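Local coordinates for protein multiheme cytochrome cf (Carboxydothermus ferrireducens DSM 11255, PDB 6QVM) that probably carries electrons through its c-type hemes to insoluble iron(III) outside the cell while anchored in the S-layer, at residues 246-250 with 251-255; 661-664 with 665-669; 195-198 with 199-203; 83-86 with 87-91. All coordinates share one frame; numbering follows the deposited sequence. Where two conformers were deposited one is given.

Contact 1. Residues 246-250 with 251-255. With HEC (heme c), chain J.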
loop_
_atom_site.group_PDB
_atom_site.type_symbol
_atom_site.label_atom_id
_atom_site.label_comp_id
_atom_site.label_asym_id
_atom_site.label_seq_id
_atom_site.Cartn_x
_atom_site.Cartn_y
_atom_site.Cartn_z
ATOM N N MET A 246 5.883 10.472 6.652
ATOM C CA MET A 246 6.976 11.239 6.058
ATOM C C MET A 246 6.989 12.691 6.529
ATOM O O MET A 246 8.066 13.288 6.667
ATOM C CB MET A 246 6.883 11.177 4.532
ATOM C CG MET A 246 7.932 11.991 3.787
ATOM S SD MET A 246 9.601 11.327 3.949
ATOM C CE MET A 246 10.476 12.280 2.711
ATOM N N VAL A 247 5.821 13.269 6.799
ATOM C CA VAL A 247 5.699 14.693 7.095
ATOM C C VAL A 247 4.948 14.856 8.409
ATOM O O VAL A 247 3.797 14.419 8.531
ATOM C CB VAL A 247 4.989 15.451 5.961
ATOM C CG1 VAL A 247 4.832 16.915 6.308
ATOM C CG2 VAL A 247 5.749 15.276 4.649
ATOM N N LYS A 248 5.591 15.497 9.379
ATOM C CA LYS A 248 5.027 15.712 10.703
ATOM C C LYS A 248 5.023 17.192 11.054
ATOM O O LYS A 248 5.691 18.010 10.415
ATOM C CB LYS A 248 5.807 14.951 11.781
ATOM C CG LYS A 248 5.755 13.441 11.648
ATOM C CD LYS A 248 4.316 12.971 11.640
ATOM C CE LYS A 248 4.230 11.463 11.676
ATOM N NZ LYS A 248 2.823 11.002 11.593
ATOM N N THR A 249 4.264 17.523 12.096
ATOM C CA THR A 249 4.396 18.789 12.796
ATOM C C THR A 249 5.207 18.578 14.070
ATOM O O THR A 249 5.255 17.467 14.611
ATOM C CB THR A 249 3.018 19.376 13.127
ATOM O OG1 THR A 249 2.258 18.431 13.892
ATOM C CG2 THR A 249 2.258 19.736 11.854
ATOM N N PRO A 250 5.885 19.624 14.561
ATOM C CA PRO A 250 6.812 19.437 15.698
ATOM C C PRO A 250 6.190 18.851 16.962
ATOM O O PRO A 250 6.876 18.115 17.683
ATOM C CB PRO A 250 7.344 20.857 15.936
ATOM C CG PRO A 250 7.318 21.473 14.585
ATOM C CD PRO A 250 6.069 20.939 13.919
ATOM N N ASP A 251 4.924 19.149 17.272
ATOM C CA ASP A 251 4.342 18.628 18.509
ATOM C C ASP A 251 4.250 17.105 18.509
ATOM O O ASP A 251 4.089 16.501 19.574
ATOM C CB ASP A 251 2.956 19.244 18.751
ATOM C CG ASP A 251 2.042 19.134 17.543
ATOM O OD1 ASP A 251 1.692 17.999 17.155
ATOM O OD2 ASP A 251 1.672 20.189 16.985
ATOM N N PHE A 252 4.358 16.478 17.336
ATOM C CA PHE A 252 4.327 15.022 17.240
ATOM C C PHE A 252 5.467 14.373 18.017
ATOM O O PHE A 252 5.329 13.240 18.494
ATOM C CB PHE A 252 4.377 14.622 15.764
ATOM C CG PHE A 252 4.579 13.149 15.518
ATOM C CD1 PHE A 252 3.509 12.267 15.562
ATOM C CD2 PHE A 252 5.838 12.652 15.212
ATOM C CE1 PHE A 252 3.692 10.921 15.316
ATOM C CE2 PHE A 252 6.025 11.310 14.963
ATOM C CZ PHE A 252 4.952 10.444 15.010
ATOM N N PHE A 253 6.593 15.066 18.162
ATOM C CA PHE A 253 7.769 14.491 18.796
ATOM C C PHE A 253 7.876 14.816 20.281
ATOM O O PHE A 253 8.872 14.444 20.905
ATOM C CB PHE A 253 9.039 14.955 18.072
ATOM C CG PHE A 253 9.117 14.506 16.639
ATOM C CD1 PHE A 253 9.647 13.268 16.313
ATOM C CD2 PHE A 253 8.667 15.325 15.617
ATOM C CE1 PHE A 253 9.716 12.851 14.996
ATOM C CE2 PHE A 253 8.740 14.917 14.298
ATOM C CZ PHE A 253 9.261 13.677 13.987
ATOM N N GLY A 254 6.885 15.479 20.863
ATOM C CA GLY A 254 6.969 15.802 22.280
ATOM C C GLY A 254 8.178 16.664 22.584
ATOM O O GLY A 254 8.433 17.680 21.929
ATOM N N SER A 255 8.943 16.255 23.596
ATOM C CA SER A 255 10.110 17.002 24.043
ATOM C C SER A 255 11.420 16.273 23.769
ATOM O O SER A 255 12.451 16.640 24.341
ATOM C CB SER A 255 9.985 17.341 25.527
ATOM O OG SER A 255 9.467 16.244 26.252
HETATM FE FE HEC J . 7.506 4.555 -1.312
HETATM C CHA HEC J . 9.551 4.917 1.384
HETATM C CHB HEC J . 8.252 1.186 -1.414
HETATM C CHC HEC J . 5.036 4.072 -3.658
HETATM C CHD HEC J . 7.156 7.978 -1.639
HETATM N NA HEC J . 8.666 3.282 -0.220
HETATM C C1A HEC J . 9.477 3.657 0.831
HETATM C C2A HEC J . 10.237 2.499 1.254
HETATM C C3A HEC J . 9.883 1.469 0.478
HETATM C C4A HEC J . 8.894 1.945 -0.465
HETATM C CMA HEC J . 10.446 0.037 0.568
HETATM C CAA HEC J . 11.276 2.476 2.395
HETATM C CBA HEC J . 10.593 2.032 3.684
HETATM C CGA HEC J . 11.643 1.873 4.753
HETATM O O1A HEC J . 12.593 2.704 4.809
HETATM O O2A HEC J . 11.521 0.912 5.555
HETATM N NB HEC J . 6.787 2.935 -2.349
HETATM C C1B HEC J . 7.203 1.624 -2.196
HETATM C C2B HEC J . 6.350 0.783 -3.005
HETATM C C3B HEC J . 5.463 1.578 -3.638
HETATM C C4B HEC J . 5.721 2.951 -3.229
HETATM C CMB HEC J . 6.524 -0.749 -3.115
HETATM C CAB HEC J . 4.350 1.140 -4.625
HETATM C CBB HEC J . 3.353 0.134 -3.996
HETATM N NC HEC J . 6.366 5.801 -2.477
HETATM C C1C HEC J . 5.341 5.383 -3.315
HETATM C C2C HEC J . 4.646 6.563 -3.808
HETATM C C3C HEC J . 5.184 7.649 -3.202
HETATM C C4C HEC J . 6.305 7.183 -2.388
HETATM C CMC HEC J . 3.397 6.531 -4.724
HETATM C CAC HEC J . 4.804 9.150 -3.395
HETATM C CBC HEC J . 3.330 9.475 -3.049
HETATM N ND HEC J . 8.239 6.191 -0.291
HETATM C C1D HEC J . 7.957 7.523 -0.606
HETATM C C2D HEC J . 8.665 8.367 0.328
HETATM C C3D HEC J . 9.407 7.409 1.264
HETATM C C4D HEC J . 9.084 6.080 0.810
HETATM C CMD HEC J . 8.677 9.907 0.381
HETATM C CAD HEC J . 10.292 7.779 2.465
HETATM C CBD HEC J . 9.378 7.656 3.690
HETATM C CGD HEC J . 10.043 8.150 4.949
HETATM O O1D HEC J . 11.302 8.158 4.988
HETATM O O2D HEC J . 9.314 8.523 5.909
HETATM O O HOH W 1 8.742 19.106 19.271
#
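Side-chain torsions bring Lys248 and Phe252 together: the lysine chain leaves with CG beside its backbone N (chi1 -64°) and bends again at chi2, while the phenylalanine has CG opposite its own backbone N (chi1 170°). The lysine therefore runs across one face of the ring, with CE 3.6 Å from the ring centroid in a CH-pi contact set toward the rim. Beyond it NZ lies 4.2 Å from the same centroid, 27° off the normal, a cation-pi geometry. The ammonium has a second hold, a hydrogen bond to Asn245 OD1, so it is pinned between a ring and an amide. Phe252 in turn lays its CD2 edge over the centre of the Phe253 ring, and Phe253 offers CE2 to Lys248 CB at 3.9 Å. The lysine thus touches both rings, though by different parts of its chain.

The backbone sets this up. Phe252 N donates to Thr249 O at 3.0 Å and Phe253 N to Pro250 O at 3.1 Å. One water bridges the end of the turn by donating to Pro250 O (2.6 Å) and to Gly254 O (3.0 Å). At the other end, Met246 places SD against a propionate carboxylate carbon of the heme, CGD, at 3.4 Å. The arrangement is that of a proline-led 3-10 turn coming off strand 247-248, an outermost strand of a five-stranded antiparallel sheet; Met246, just ahead of the strand, lines a heme c pocket.

Contact 2. Residues 661-664 with 665-669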
loop_
_atom_site.group_PDB
_atom_site.type_symbol
_atom_site.label_atom_id
_atom_site.label_comp_id
_atom_site.label_asym_id
_atom_site.label_seq_id
_atom_site.Cartn_x
_atom_site.Cartn_y
_atom_site.Cartn_z
ATOM N N THR A 661 33.170 -20.279 -4.577
ATOM C CA THR A 661 34.457 -20.578 -5.204
ATOM C C THR A 661 34.904 -22.003 -4.900
ATOM O O THR A 661 35.495 -22.673 -5.757
ATOM C CB THR A 661 35.520 -19.576 -4.749
ATOM O OG1 THR A 661 35.539 -19.529 -3.315
ATOM C CG2 THR A 661 35.232 -18.200 -5.316
ATOM N N ALA A 662 34.614 -22.492 -3.694
ATOM C CA ALA A 662 35.090 -23.811 -3.287
ATOM C C ALA A 662 34.258 -24.931 -3.902
ATOM O O ALA A 662 34.807 -25.951 -4.336
ATOM C CB ALA A 662 35.092 -23.921 -1.764
ATOM N N LEU A 663 32.936 -24.762 -3.951
ATOM C CA LEU A 663 32.117 -25.727 -4.677
ATOM C C LEU A 663 32.458 -25.726 -6.161
ATOM O O LEU A 663 32.341 -26.760 -6.824
ATOM C CB LEU A 663 30.629 -25.433 -4.474
ATOM C CG LEU A 663 29.663 -26.427 -5.128
ATOM C CD1 LEU A 663 29.946 -27.827 -4.616
ATOM C CD2 LEU A 663 28.216 -26.041 -4.875
ATOM N N THR A 664 32.913 -24.588 -6.687
ATOM C CA THR A 664 33.196 -24.481 -8.115
ATOM C C THR A 664 34.426 -25.292 -8.504
ATOM O O THR A 664 34.412 -26.015 -9.506
ATOM C CB THR A 664 33.369 -23.013 -8.499
ATOM O OG1 THR A 664 32.085 -22.377 -8.532
ATOM C CG2 THR A 664 34.042 -22.885 -9.859
ATOM N N GLU A 665 35.502 -25.192 -7.724
ATOM C CA GLU A 665 36.708 -25.939 -8.062
ATOM C C GLU A 665 36.533 -27.424 -7.779
ATOM O O GLU A 665 37.011 -28.267 -8.547
ATOM C CB GLU A 665 37.907 -25.363 -7.314
ATOM C CG GLU A 665 38.322 -23.992 -7.830
ATOM C CD GLU A 665 39.653 -23.522 -7.273
ATOM O OE1 GLU A 665 39.837 -23.571 -6.040
ATOM O OE2 GLU A 665 40.522 -23.111 -8.072
ATOM N N LEU A 666 35.814 -27.766 -6.706
ATOM C CA LEU A 666 35.480 -29.163 -6.454
ATOM C C LEU A 666 34.547 -29.718 -7.516
ATOM O O LEU A 666 34.477 -30.940 -7.684
ATOM C CB LEU A 666 34.850 -29.312 -5.064
ATOM C CG LEU A 666 34.711 -30.718 -4.467
ATOM C CD1 LEU A 666 35.920 -31.091 -3.610
ATOM C CD2 LEU A 666 33.416 -30.835 -3.671
ATOM N N LEU A 667 33.824 -28.849 -8.228
ATOM C CA LEU A 667 32.978 -29.318 -9.321
ATOM C C LEU A 667 33.776 -29.484 -10.609
ATOM O O LEU A 667 33.555 -30.439 -11.358
ATOM C CB LEU A 667 31.803 -28.361 -9.540
ATOM C CG LEU A 667 30.583 -28.515 -8.636
ATOM C CD1 LEU A 667 29.387 -27.762 -9.207
ATOM C CD2 LEU A 667 30.244 -29.983 -8.419
ATOM N N LEU A 668 34.701 -28.564 -10.885
ATOM C CA LEU A 668 35.480 -28.647 -12.116
ATOM C C LEU A 668 36.502 -29.776 -12.054
ATOM O O LEU A 668 36.760 -30.444 -13.062
ATOM C CB LEU A 668 36.162 -27.308 -12.388
ATOM C CG LEU A 668 35.213 -26.157 -12.720
ATOM C CD1 LEU A 668 35.996 -24.912 -13.107
ATOM C CD2 LEU A 668 34.257 -26.569 -13.821
ATOM N N ASP A 669 37.085 -30.012 -10.875
ATOM C CA ASP A 669 38.040 -31.106 -10.722
ATOM C C ASP A 669 37.353 -32.460 -10.843
ATOM O O ASP A 669 37.825 -33.342 -11.570
ATOM C CB ASP A 669 38.774 -30.979 -9.389
ATOM C CG ASP A 669 39.752 -29.819 -9.376
ATOM O OD1 ASP A 669 39.931 -29.171 -10.434
ATOM O OD2 ASP A 669 40.329 -29.547 -8.306
#
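Leu663 and Leu667 stand one helical turn apart and meet through both backbone and side chain. The backbone bonds come first. Glu665 N donates to Thr661 O, Leu666 N to Ala662 O, and Leu668 N to Thr664 O at 2.9 Å, the regular i to i+4 pattern. Leu667 N is less regular: it divides its hydrogen between Leu663 O at 2.9 Å and Thr664 O at 3.2 Å, and both bonds are weak.

Among apolar groups, Leu663 CD1 reaches Leu667 CG at 4.1 Å, the two chains crossing obliquely. With chi1 at -82°, the CG of Leu667 is turned beside its own backbone N and back over Leu663 O, only 3.1 Å away, a tight fit. This is helix 661-672, an alpha-helix near the C-terminus packed against helices 606-628 and 641-652, and its Thr661 touches a heme c. Leu667 faces Leu646, Ile649 and Val650 of the second neighbour, so an alanine here would probably open a gap against those three and take away the branch on which Leu663 CD1 rests.

Polar side chains turn to other partners. Thr664 OG1, placed beside its own backbone N, bonds back to Asn660 O one turn earlier. Glu665 OE2 forms a salt bridge with Lys615 NZ, and Asp669 OD1 another with Arg619 NH2; both the acids and the bases are four residues, about one turn, apart.

Contact 3. Residues 195-198 with 199-203; sequences AAAS and RTEVV
Ala197, reached after the backbone of Ala195 has bonded to that of Lys129, is the first residue of 195-198 to touch the helix that follows: its CB rests on Val202 CG2 at 4.1 Å. The setting is a helix N-terminus with Ser198 as N-cap and Glu201 three residues on, an arrangement close to one half of a capping box. The run Ser-Arg-Thr-Glu at this helix start recalls the S-layer homology motif, consistent with a part of the chain that holds the protein in the S-layer. The backbone of Ala197 bonds to Ile127, and with the bond at Ala195 this ties the loop to residues 127-129.

At Ser198 the contact becomes polar. Its backbone N points almost straight at Glu201 OE1 (N-H...O 168°), but at 3.4 Å the bond is weak. The hydroxyl, with chi1 at 60° and so lodged between the backbone N and the carbonyl carbon, donates weakly to the same OE1, again at 3.4 Å. One carboxylate oxygen thus collects two long bonds from one residue, while OE2 has a long, weak ion pair with Lys129 NZ. A leucine in place of Glu201 would probably leave both the N-H and the hydroxyl of Ser198 without this acceptor and Lys129 without its distant counter-charge. Ser198 O closes the first turn: Glu201 N reaches it weakly, whereas Val202 N bonds at 3.0 Å, lying nearly along the C=O axis, with Val202 CG2 at 3.6 Å from that same oxygen.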
loop_
_atom_site.group_PDB
_atom_site.type_symbol
_atom_site.label_atom_id
_atom_site.label_comp_id
_atom_site.label_asym_id
_atom_site.label_seq_id
_atom_site.Cartn_x
_atom_site.Cartn_y
_atom_site.Cartn_z
ATOM N N ALA A 195 -43.229 16.582 29.499
ATOM C CA ALA A 195 -43.721 15.386 28.835
ATOM C C ALA A 195 -42.582 14.706 28.090
ATOM O O ALA A 195 -41.714 15.372 27.524
ATOM C CB ALA A 195 -44.851 15.737 27.864
ATOM N N ALA A 196 -42.571 13.378 28.119
ATOM C CA ALA A 196 -41.596 12.633 27.338
ATOM C C ALA A 196 -41.804 12.912 25.857
ATOM O O ALA A 196 -42.920 12.794 25.348
ATOM C CB ALA A 196 -41.725 11.135 27.617
ATOM N N ALA A 197 -40.737 13.320 25.176
ATOM C CA ALA A 197 -40.824 13.568 23.744
ATOM C C ALA A 197 -41.167 12.279 23.011
ATOM O O ALA A 197 -40.567 11.230 23.264
ATOM C CB ALA A 197 -39.503 14.133 23.230
ATOM N N SER A 198 -42.139 12.358 22.110
ATOM C CA SER A 198 -42.500 11.189 21.329
ATOM C C SER A 198 -41.505 10.985 20.193
ATOM O O SER A 198 -40.790 11.900 19.780
ATOM C CB SER A 198 -43.915 11.322 20.768
ATOM O OG SER A 198 -44.033 12.455 19.925
ATOM N N ARG A 199 -41.471 9.753 19.694
ATOM C CA ARG A 199 -40.604 9.419 18.573
ATOM C C ARG A 199 -40.795 10.385 17.406
ATOM O O ARG A 199 -39.822 10.808 16.770
ATOM C CB ARG A 199 -40.879 7.976 18.153
ATOM C CG ARG A 199 -40.059 7.492 16.968
ATOM C CD ARG A 199 -39.740 6.014 17.058
ATOM N NE ARG A 199 -38.375 5.827 17.555
ATOM C CZ ARG A 199 -38.025 5.046 18.583
ATOM N NH1 ARG A 199 -38.943 4.355 19.256
ATOM N NH2 ARG A 199 -36.748 4.942 18.937
ATOM N N THR A 200 -42.048 10.745 17.115
ATOM C CA THR A 200 -42.343 11.676 16.032
ATOM C C THR A 200 -41.637 13.011 16.235
ATOM O O THR A 200 -41.083 13.581 15.288
ATOM C CB THR A 200 -43.856 11.879 15.927
ATOM O OG1 THR A 200 -44.473 10.670 15.468
ATOM C CG2 THR A 200 -44.194 13.028 14.976
ATOM N N GLU A 201 -41.615 13.506 17.476
ATOM C CA GLU A 201 -41.007 14.806 17.743
ATOM C C GLU A 201 -39.486 14.733 17.694
ATOM O O GLU A 201 -38.834 15.671 17.224
ATOM C CB GLU A 201 -41.487 15.339 19.089
ATOM C CG GLU A 201 -42.975 15.651 19.105
ATOM C CD GLU A 201 -43.447 16.193 20.442
ATOM O OE1 GLU A 201 -43.364 15.452 21.448
ATOM O OE2 GLU A 201 -43.867 17.373 20.493
ATOM N N VAL A 202 -38.906 13.630 18.175
ATOM C CA VAL A 202 -37.462 13.428 18.065
ATOM C C VAL A 202 -37.044 13.382 16.600
ATOM O O VAL A 202 -36.083 14.042 16.186
ATOM C CB VAL A 202 -37.040 12.148 18.809
ATOM C CG1 VAL A 202 -35.576 11.838 18.541
ATOM C CG2 VAL A 202 -37.290 12.292 20.301
ATOM N N VAL A 203 -37.774 12.611 15.791
ATOM C CA VAL A 203 -37.421 12.455 14.384
ATOM C C VAL A 203 -37.610 13.767 13.632
ATOM O O VAL A 203 -36.796 14.127 12.774
ATOM C CB VAL A 203 -38.241 11.310 13.763
ATOM C CG1 VAL A 203 -38.195 11.369 12.240
ATOM C CG2 VAL A 203 -37.727 9.980 14.265
#

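Contact 4. Residues 83-86 with 87-91. With HEC (heme c), chain E.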
loop_
_atom_site.group_PDB
_atom_site.type_symbol
_atom_site.label_atom_id
_atom_site.label_comp_id
_atom_site.label_asym_id
_atom_site.label_seq_id
_atom_site.Cartn_x
_atom_site.Cartn_y
_atom_site.Cartn_z
ATOM N N LEU A 83 -22.127 3.640 7.962
ATOM C CA LEU A 83 -21.977 3.677 9.414
ATOM C C LEU A 83 -21.885 2.272 9.990
ATOM O O LEU A 83 -21.057 2.004 10.869
ATOM C CB LEU A 83 -23.144 4.435 10.044
ATOM C CG LEU A 83 -23.306 5.897 9.626
ATOM C CD1 LEU A 83 -24.589 6.482 10.201
ATOM C CD2 LEU A 83 -22.099 6.719 10.052
ATOM N N PHE A 84 -22.746 1.367 9.523
ATOM C CA PHE A 84 -22.666 -0.029 9.935
ATOM C C PHE A 84 -21.254 -0.570 9.748
ATOM O O PHE A 84 -20.675 -1.165 10.662
ATOM C CB PHE A 84 -23.686 -0.853 9.139
ATOM C CG PHE A 84 -23.563 -2.346 9.327
ATOM C CD1 PHE A 84 -24.137 -2.972 10.422
ATOM C CD2 PHE A 84 -22.900 -3.123 8.388
ATOM C CE1 PHE A 84 -24.036 -4.338 10.587
ATOM C CE2 PHE A 84 -22.791 -4.491 8.552
ATOM C CZ PHE A 84 -23.362 -5.098 9.652
ATOM N N MET A 85 -20.666 -0.329 8.575
ATOM C CA MET A 85 -19.352 -0.889 8.285
ATOM C C MET A 85 -18.254 -0.167 9.062
ATOM O O MET A 85 -17.290 -0.800 9.503
ATOM C CB MET A 85 -19.082 -0.842 6.785
ATOM C CG MET A 85 -17.924 -1.716 6.358
ATOM S SD MET A 85 -17.821 -1.932 4.575
ATOM C CE MET A 85 -16.301 -2.873 4.437
ATOM N N GLN A 86 -18.379 1.151 9.245
ATOM C CA GLN A 86 -17.411 1.878 10.062
ATOM C C GLN A 86 -17.467 1.472 11.532
ATOM O O GLN A 86 -16.463 1.614 12.239
ATOM C CB GLN A 86 -17.637 3.386 9.938
ATOM C CG GLN A 86 -17.483 3.929 8.532
ATOM C CD GLN A 86 -17.472 5.439 8.489
ATOM O OE1 GLN A 86 -18.494 6.095 8.705
ATOM N NE2 GLN A 86 -16.308 6.006 8.206
ATOM N N ASN A 87 -18.615 0.973 11.999
ATOM C CA ASN A 87 -18.807 0.568 13.386
ATOM C C ASN A 87 -18.453 -0.893 13.626
ATOM O O ASN A 87 -19.032 -1.527 14.522
ATOM C CB ASN A 87 -20.252 0.845 13.805
ATOM C CG ASN A 87 -20.476 2.289 14.200
ATOM O OD1 ASN A 87 -19.529 3.014 14.511
ATOM N ND2 ASN A 87 -21.730 2.718 14.182
ATOM N N GLY A 88 -17.525 -1.450 12.856
ATOM C CA GLY A 88 -17.214 -2.864 12.992
ATOM C C GLY A 88 -18.390 -3.760 12.670
ATOM O O GLY A 88 -18.596 -4.776 13.343
ATOM N N LYS A 89 -19.172 -3.396 11.654
ATOM C CA LYS A 89 -20.360 -4.144 11.240
ATOM C C LYS A 89 -21.324 -4.336 12.411
ATOM O O LYS A 89 -21.804 -5.435 12.694
ATOM C CB LYS A 89 -19.967 -5.470 10.590
ATOM C CG LYS A 89 -18.828 -5.287 9.592
ATOM C CD LYS A 89 -19.010 -6.087 8.324
ATOM C CE LYS A 89 -17.679 -6.263 7.608
ATOM N NZ LYS A 89 -17.815 -6.275 6.127
ATOM N N LYS A 90 -21.592 -3.230 13.103
ATOM C CA LYS A 90 -22.670 -3.135 14.073
ATOM C C LYS A 90 -23.496 -1.901 13.741
ATOM O O LYS A 90 -22.968 -0.895 13.262
ATOM C CB LYS A 90 -22.141 -3.050 15.513
ATOM C CG LYS A 90 -21.255 -4.221 15.923
ATOM C CD LYS A 90 -20.712 -4.031 17.331
ATOM C CE LYS A 90 -19.199 -3.913 17.339
ATOM N NZ LYS A 90 -18.741 -2.500 17.387
ATOM N N LEU A 91 -24.800 -1.983 13.988
ATOM C CA LEU A 91 -25.696 -0.899 13.608
ATOM C C LEU A 91 -25.392 0.366 14.403
ATOM O O LEU A 91 -25.193 0.318 15.620
ATOM C CB LEU A 91 -27.146 -1.319 13.831
ATOM C CG LEU A 91 -27.753 -2.361 12.892
ATOM C CD1 LEU A 91 -29.166 -2.712 13.344
ATOM C CD2 LEU A 91 -27.761 -1.848 11.455
HETATM FE FE HEC E . -25.428 -6.294 2.105
HETATM C CHA HEC E . -22.209 -6.382 0.884
HETATM C CHB HEC E . -26.491 -8.118 -0.593
HETATM C CHC HEC E . -28.601 -6.402 3.448
HETATM C CHD HEC E . -24.445 -4.162 4.661
HETATM N NA HEC E . -24.522 -7.105 0.469
HETATM C C1A HEC E . -23.187 -6.990 0.132
HETATM C C2A HEC E . -22.981 -7.632 -1.148
HETATM C C3A HEC E . -24.171 -8.099 -1.563
HETATM C C4A HEC E . -25.158 -7.777 -0.554
HETATM C CMA HEC E . -24.460 -8.859 -2.873
HETATM C CAA HEC E . -21.621 -7.711 -1.886
HETATM C CBA HEC E . -21.145 -9.157 -1.982
HETATM C CGA HEC E . -20.549 -9.602 -0.674
HETATM O O1A HEC E . -20.707 -10.802 -0.328
HETATM O O2A HEC E . -19.916 -8.764 0.020
HETATM N NB HEC E . -27.212 -7.095 1.535
HETATM C C1B HEC E . -27.416 -7.853 0.397
HETATM C C2B HEC E . -28.785 -8.320 0.413
HETATM C C3B HEC E . -29.379 -7.839 1.524
HETATM C C4B HEC E . -28.391 -7.070 2.259
HETATM C CMB HEC E . -29.411 -9.182 -0.706
HETATM C CAB HEC E . -30.843 -8.060 1.976
HETATM C CBB HEC E . -31.142 -9.553 2.246
HETATM N NC HEC E . -26.349 -5.419 3.716
HETATM C C1C HEC E . -27.661 -5.632 4.108
HETATM C C2C HEC E . -27.896 -4.899 5.342
HETATM C C3C HEC E . -26.731 -4.319 5.712
HETATM C C4C HEC E . -25.749 -4.616 4.677
HETATM C CMC HEC E . -29.226 -4.934 6.133
HETATM C CAC HEC E . -26.445 -3.414 6.948
HETATM C CBC HEC E . -26.744 -4.102 8.301
HETATM N ND HEC E . -23.615 -5.407 2.681
HETATM C C1D HEC E . -23.460 -4.565 3.782
HETATM C C2D HEC E . -22.073 -4.175 3.869
HETATM C C3D HEC E . -21.383 -4.868 2.688
HETATM C C4D HEC E . -22.413 -5.612 2.011
HETATM C CMD HEC E . -21.426 -3.259 4.928
HETATM C CAD HEC E . -19.894 -4.816 2.302
HETATM C CBD HEC E . -19.195 -5.921 3.091
HETATM C CGD HEC E . -17.737 -6.004 2.721
HETATM O O1D HEC E . -17.416 -5.955 1.502
HETATM O O2D HEC E . -16.900 -6.134 3.653
#
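Phe84 O is gripped by three backbone donors from the loop: Lys89 N at 2.9 Å, and Asn87 N and Lys90 N, each at 3.3 Å. All three bonds are weak and bent, so the carbonyl is held by number and not by one straight bond. Asn87 N gives its better bond to Leu83 O and reaches Phe84 O only as a second acceptor. With Gly88 N giving a further weak bond to Met85 O, this is the pattern of a Schellman motif closing helix 79-86, with Gly88 at the C' position, its phi positive as the motif requires, and Lys89 positive as well.

The motif's usual apolar contact is made here by Lys89 and Phe84. The ring, its CG opposite the backbone N at chi1 171°, lies with one face under Lys89, whose CA sits 3.6 Å from the centroid, 14° off the normal. The opposite face carries a heme carbon: CBC stands above the ring centre and comes to 3.5 Å from Phe84 CD1. Phe84 is thus sandwiched between the loop backbone and the heme, while Leu91 CD2 touches Phe84 CD1 at 3.9 Å.

Past the ring, the lysine chain continues to the heme propionate, where NZ comes to 2.6 Å from O2D and is hydrogen-bonded to Tyr27 OH. Met85, fully extended, brings CE to 3.4 Å from the same oxygen and touches a second heme as well. The helix end therefore serves as part of a heme pocket: the lysine ammonium would be expected to offset the negative charge of the propionate, and such compensation could in turn influence the potential of this heme.

How the contacts relate
Along the chain the order is contact 4, contact 3, contact 1 and then contact 2, each complete before the next begins, and none touches another. Contacts 3 and 4 are the nearest pair, with centres about 26 Å apart; contacts 2 and 3 are the farthest, about 90 Å apart on opposite sides of the chain's centre. No helix or sheet is shared: helix 79-86 ends in contact 4, helix 199-212 starts in contact 3, strand 247-248 leads into contact 1, and helix 661-672 holds contact 2. Contacts 1, 2 and 4 each touch a heme, whereas contact 3 lies toward one end, consistent with a modular protein that separates electron transfer from S-layer attachment.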